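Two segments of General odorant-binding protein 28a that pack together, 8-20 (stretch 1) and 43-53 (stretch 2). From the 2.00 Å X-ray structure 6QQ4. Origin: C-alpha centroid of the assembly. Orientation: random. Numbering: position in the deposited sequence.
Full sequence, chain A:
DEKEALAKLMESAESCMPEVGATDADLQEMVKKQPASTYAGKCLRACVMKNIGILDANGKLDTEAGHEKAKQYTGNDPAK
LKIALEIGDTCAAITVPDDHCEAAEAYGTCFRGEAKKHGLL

Stretch 1 8-20: KLMESAESCMPEV
Stretch 2 (43-53) CLRACVMKNIG

Two helices of one chain cross at a steep angle and are stapled by a disulfide set within an apolar, knobs-into-holes seam. Their axes approach to 8.9 Å and their N-to-C directions diverge by 126°, so the register runs in reverse: Ala-13 CA lies 5.7 Å from Val-48 CA, Cys-16 CA 6.0 Å from Cys-47 CA, and Met-17 CA 6.1 Å from Leu-44 CA. Residues 43-52 are regular helix, with Gly-53 leaving it at phi/psi 96/-3, a positive phi that suits glycine. The first helix enters from earlier in the chain and kinks near Pro-18, whose ring nitrogen has no hydrogen to donate to the preceding turn.

Cys-16 (chi1 m) and Cys-47 (chi1 t) both point toward the partner helix, and their SG atoms bond at 2.0 Å with chi3 -79°. Around this staple, two residues of the second helix act as knobs. Leu-44 (t, chi2 p) sits among Ala-13, Cys-16, Met-17 and Val-20; its CD1 reaches 3.3 Å from Ala-13 O and 3.6 Å from Cys-16 CB. One turn on, Val-48 (t) sits among Leu-9, Ser-12, Ala-13 and Cys-16, with CG2 3.7 Å from Ala-13 CB. Small Ala-13 serves both holes and lets the backbones come close.

Apolar contacts continue at each end of the seam. Leu-9, its chi1 off-well at -143° and chi2 p, brings CD1 to 3.4 Å from Ile-52 CD1 (Ile-52 is m, t), while Val-20 (m) places CG1 3.8 Å from Cys-43 CB. At the more exposed margin, Ser-12 (t) and Asn-51 (t, chi2 18°) point toward one another's helices, with OG and ND2 3.1 Å apart. Ser-15 (p) instead turns its OG back to Ser-12 O, a 2.9 Å hydrogen bond within its own helix. The contact buries 554 Å² in total.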

# COMPACT_ATOMS: atom_id res chain seq x y z
N LYS A 8 -8.07 2.29 -8.88
CA LYS A 8 -6.80 2.29 -9.60
C LYS A 8 -5.86 1.25 -9.02
O LYS A 8 -5.13 0.58 -9.74
CB LYS A 8 -6.14 3.67 -9.53
N LEU A 9 -5.89 1.11 -7.70
CA LEU A 9 -5.02 0.17 -7.02
C LEU A 9 -5.37 -1.25 -7.43
O LEU A 9 -4.49 -2.12 -7.52
CB LEU A 9 -5.15 0.32 -5.51
CG LEU A 9 -3.87 0.16 -4.70
CD1 LEU A 9 -3.08 1.45 -4.75
CD2 LEU A 9 -4.17 -0.25 -3.26
N MET A 10 -6.65 -1.49 -7.68
CA MET A 10 -7.12 -2.83 -8.02
C MET A 10 -6.78 -3.21 -9.44
O MET A 10 -6.54 -4.38 -9.73
CB MET A 10 -8.62 -2.96 -7.77
CG MET A 10 -8.92 -3.09 -6.29
SD MET A 10 -7.73 -4.19 -5.46
CE MET A 10 -7.04 -3.07 -4.24
N GLU A 11 -6.75 -2.22 -10.33
CA GLU A 11 -6.30 -2.45 -11.70
C GLU A 11 -4.83 -2.83 -11.68
O GLU A 11 -4.41 -3.79 -12.31
CB GLU A 11 -6.50 -1.21 -12.57
CG GLU A 11 -7.91 -0.65 -12.62
CD GLU A 11 -7.97 0.70 -13.33
OE1 GLU A 11 -7.41 0.81 -14.45
OE2 GLU A 11 -8.54 1.65 -12.76
N SER A 12 -4.05 -2.05 -10.94
CA SER A 12 -2.64 -2.33 -10.79
C SER A 12 -2.46 -3.72 -10.18
O SER A 12 -1.68 -4.53 -10.67
CB SER A 12 -1.98 -1.25 -9.93
OG SER A 12 -0.62 -1.54 -9.73
N ALA A 13 -3.22 -4.01 -9.14
CA ALA A 13 -3.12 -5.31 -8.49
C ALA A 13 -3.48 -6.46 -9.44
O ALA A 13 -2.91 -7.55 -9.35
CB ALA A 13 -3.99 -5.35 -7.25
N GLU A 14 -4.42 -6.22 -10.34
CA GLU A 14 -4.84 -7.24 -11.29
C GLU A 14 -3.73 -7.58 -12.27
O GLU A 14 -3.57 -8.74 -12.66
CB GLU A 14 -6.09 -6.80 -12.06
CG GLU A 14 -6.95 -7.97 -12.54
CD GLU A 14 -7.84 -7.63 -13.73
OE1 GLU A 14 -7.75 -6.48 -14.24
OE2 GLU A 14 -8.62 -8.51 -14.15
N SER A 15 -2.97 -6.58 -12.70
CA SER A 15 -1.87 -6.84 -13.63
C SER A 15 -0.63 -7.39 -12.91
O SER A 15 0.24 -8.01 -13.52
CB SER A 15 -1.52 -5.56 -14.41
OG SER A 15 -1.22 -4.50 -13.53
N CYS A 16 -0.57 -7.18 -11.60
CA CYS A 16 0.49 -7.75 -10.77
C CYS A 16 0.28 -9.23 -10.39
O CYS A 16 1.25 -9.94 -10.15
CB CYS A 16 0.64 -6.95 -9.48
SG CYS A 16 1.66 -5.51 -9.59
N MET A 17 -0.97 -9.67 -10.32
CA MET A 17 -1.32 -11.01 -9.83
C MET A 17 -0.59 -12.20 -10.48
O MET A 17 -0.12 -13.11 -9.77
CB MET A 17 -2.84 -11.24 -9.98
CG MET A 17 -3.70 -10.62 -8.90
SD MET A 17 -5.47 -10.88 -9.20
CE MET A 17 -5.52 -12.67 -9.34
N PRO A 18 -0.51 -12.24 -11.83
CA PRO A 18 0.11 -13.42 -12.44
C PRO A 18 1.60 -13.54 -12.15
O PRO A 18 2.12 -14.64 -12.07
CB PRO A 18 -0.13 -13.21 -13.95
CG PRO A 18 -1.30 -12.30 -14.03
CD PRO A 18 -1.15 -11.38 -12.85
N GLU A 19 2.30 -12.43 -11.99
CA GLU A 19 3.73 -12.53 -11.80
C GLU A 19 4.11 -12.94 -10.36
O GLU A 19 5.26 -13.28 -10.08
CB GLU A 19 4.41 -11.23 -12.22
CG GLU A 19 4.10 -10.03 -11.39
CD GLU A 19 4.64 -8.77 -12.01
OE1 GLU A 19 4.00 -8.27 -12.96
OE2 GLU A 19 5.71 -8.31 -11.58
N VAL A 20 3.15 -12.94 -9.44
CA VAL A 20 3.44 -13.47 -8.11
C VAL A 20 2.52 -14.67 -7.81
O VAL A 20 2.49 -15.19 -6.69
CB VAL A 20 3.31 -12.39 -7.03
CG1 VAL A 20 4.24 -11.21 -7.35
CG2 VAL A 20 1.87 -11.92 -6.89
N CYS A 43 3.51 -10.48 -1.70
CA CYS A 43 4.27 -10.14 -2.89
C CYS A 43 3.36 -9.35 -3.86
O CYS A 43 3.84 -8.48 -4.58
CB CYS A 43 4.84 -11.39 -3.57
SG CYS A 43 6.22 -12.17 -2.69
N LEU A 44 2.07 -9.65 -3.87
CA LEU A 44 1.14 -8.86 -4.69
C LEU A 44 1.23 -7.40 -4.24
O LEU A 44 1.43 -6.49 -5.03
CB LEU A 44 -0.29 -9.39 -4.58
CG LEU A 44 -1.40 -8.57 -5.27
CD1 LEU A 44 -1.16 -8.51 -6.78
CD2 LEU A 44 -2.77 -9.15 -4.97
N ARG A 45 1.13 -7.21 -2.94
CA ARG A 45 1.22 -5.87 -2.38
C ARG A 45 2.53 -5.17 -2.68
O ARG A 45 2.53 -3.97 -2.95
CB ARG A 45 0.96 -5.94 -0.88
CG ARG A 45 -0.50 -6.25 -0.63
CD ARG A 45 -0.77 -6.80 0.74
NE ARG A 45 -2.10 -7.42 0.79
CZ ARG A 45 -2.96 -7.25 1.79
NH1 ARG A 45 -2.63 -6.47 2.83
NH2 ARG A 45 -4.15 -7.84 1.75
N ALA A 46 3.65 -5.90 -2.67
CA ALA A 46 4.94 -5.31 -3.04
C ALA A 46 4.92 -4.80 -4.47
O ALA A 46 5.43 -3.73 -4.77
CB ALA A 46 6.07 -6.31 -2.87
N CYS A 47 4.31 -5.59 -5.35
CA CYS A 47 4.26 -5.28 -6.77
C CYS A 47 3.42 -4.02 -7.02
O CYS A 47 3.77 -3.17 -7.84
CB CYS A 47 3.68 -6.47 -7.55
SG CYS A 47 3.56 -6.23 -9.37
N VAL A 48 2.32 -3.89 -6.31
CA VAL A 48 1.52 -2.67 -6.39
C VAL A 48 2.26 -1.45 -5.83
O VAL A 48 2.31 -0.40 -6.48
CB VAL A 48 0.19 -2.84 -5.64
CG1 VAL A 48 -0.53 -1.51 -5.53
CG2 VAL A 48 -0.68 -3.87 -6.35
N MET A 49 2.84 -1.58 -4.65
CA MET A 49 3.54 -0.47 -4.03
C MET A 49 4.70 0.01 -4.90
O MET A 49 4.94 1.21 -5.03
CB MET A 49 4.04 -0.86 -2.64
CG MET A 49 2.95 -0.94 -1.57
SD MET A 49 3.66 -1.32 0.04
CE MET A 49 2.18 -1.55 1.03
N LYS A 50 5.42 -0.93 -5.50
CA LYS A 50 6.52 -0.61 -6.38
C LYS A 50 6.02 0.12 -7.63
O LYS A 50 6.69 1.00 -8.16
CB LYS A 50 7.30 -1.88 -6.77
CG LYS A 50 8.21 -2.35 -5.66
CD LYS A 50 9.08 -3.50 -6.09
CE LYS A 50 10.11 -3.81 -5.01
NZ LYS A 50 10.93 -4.98 -5.39
N ASN A 51 4.83 -0.24 -8.09
CA ASN A 51 4.25 0.46 -9.23
C ASN A 51 3.85 1.89 -8.86
O ASN A 51 3.97 2.80 -9.67
CB ASN A 51 3.05 -0.30 -9.78
CG ASN A 51 2.71 0.11 -11.20
OD1 ASN A 51 3.53 0.71 -11.89
ND2 ASN A 51 1.49 -0.19 -11.63
N ILE A 52 3.39 2.08 -7.64
CA ILE A 52 3.09 3.40 -7.11
C ILE A 52 4.37 4.19 -6.88
O ILE A 52 4.42 5.40 -7.06
CB ILE A 52 2.29 3.32 -5.79
CG1 ILE A 52 0.94 2.66 -6.02
CG2 ILE A 52 2.10 4.70 -5.14
CD1 ILE A 52 0.18 2.47 -4.74
N GLY A 53 5.42 3.48 -6.47
CA GLY A 53 6.68 4.12 -6.19
C GLY A 53 6.86 4.43 -4.71
O GLY A 53 7.91 4.93 -4.31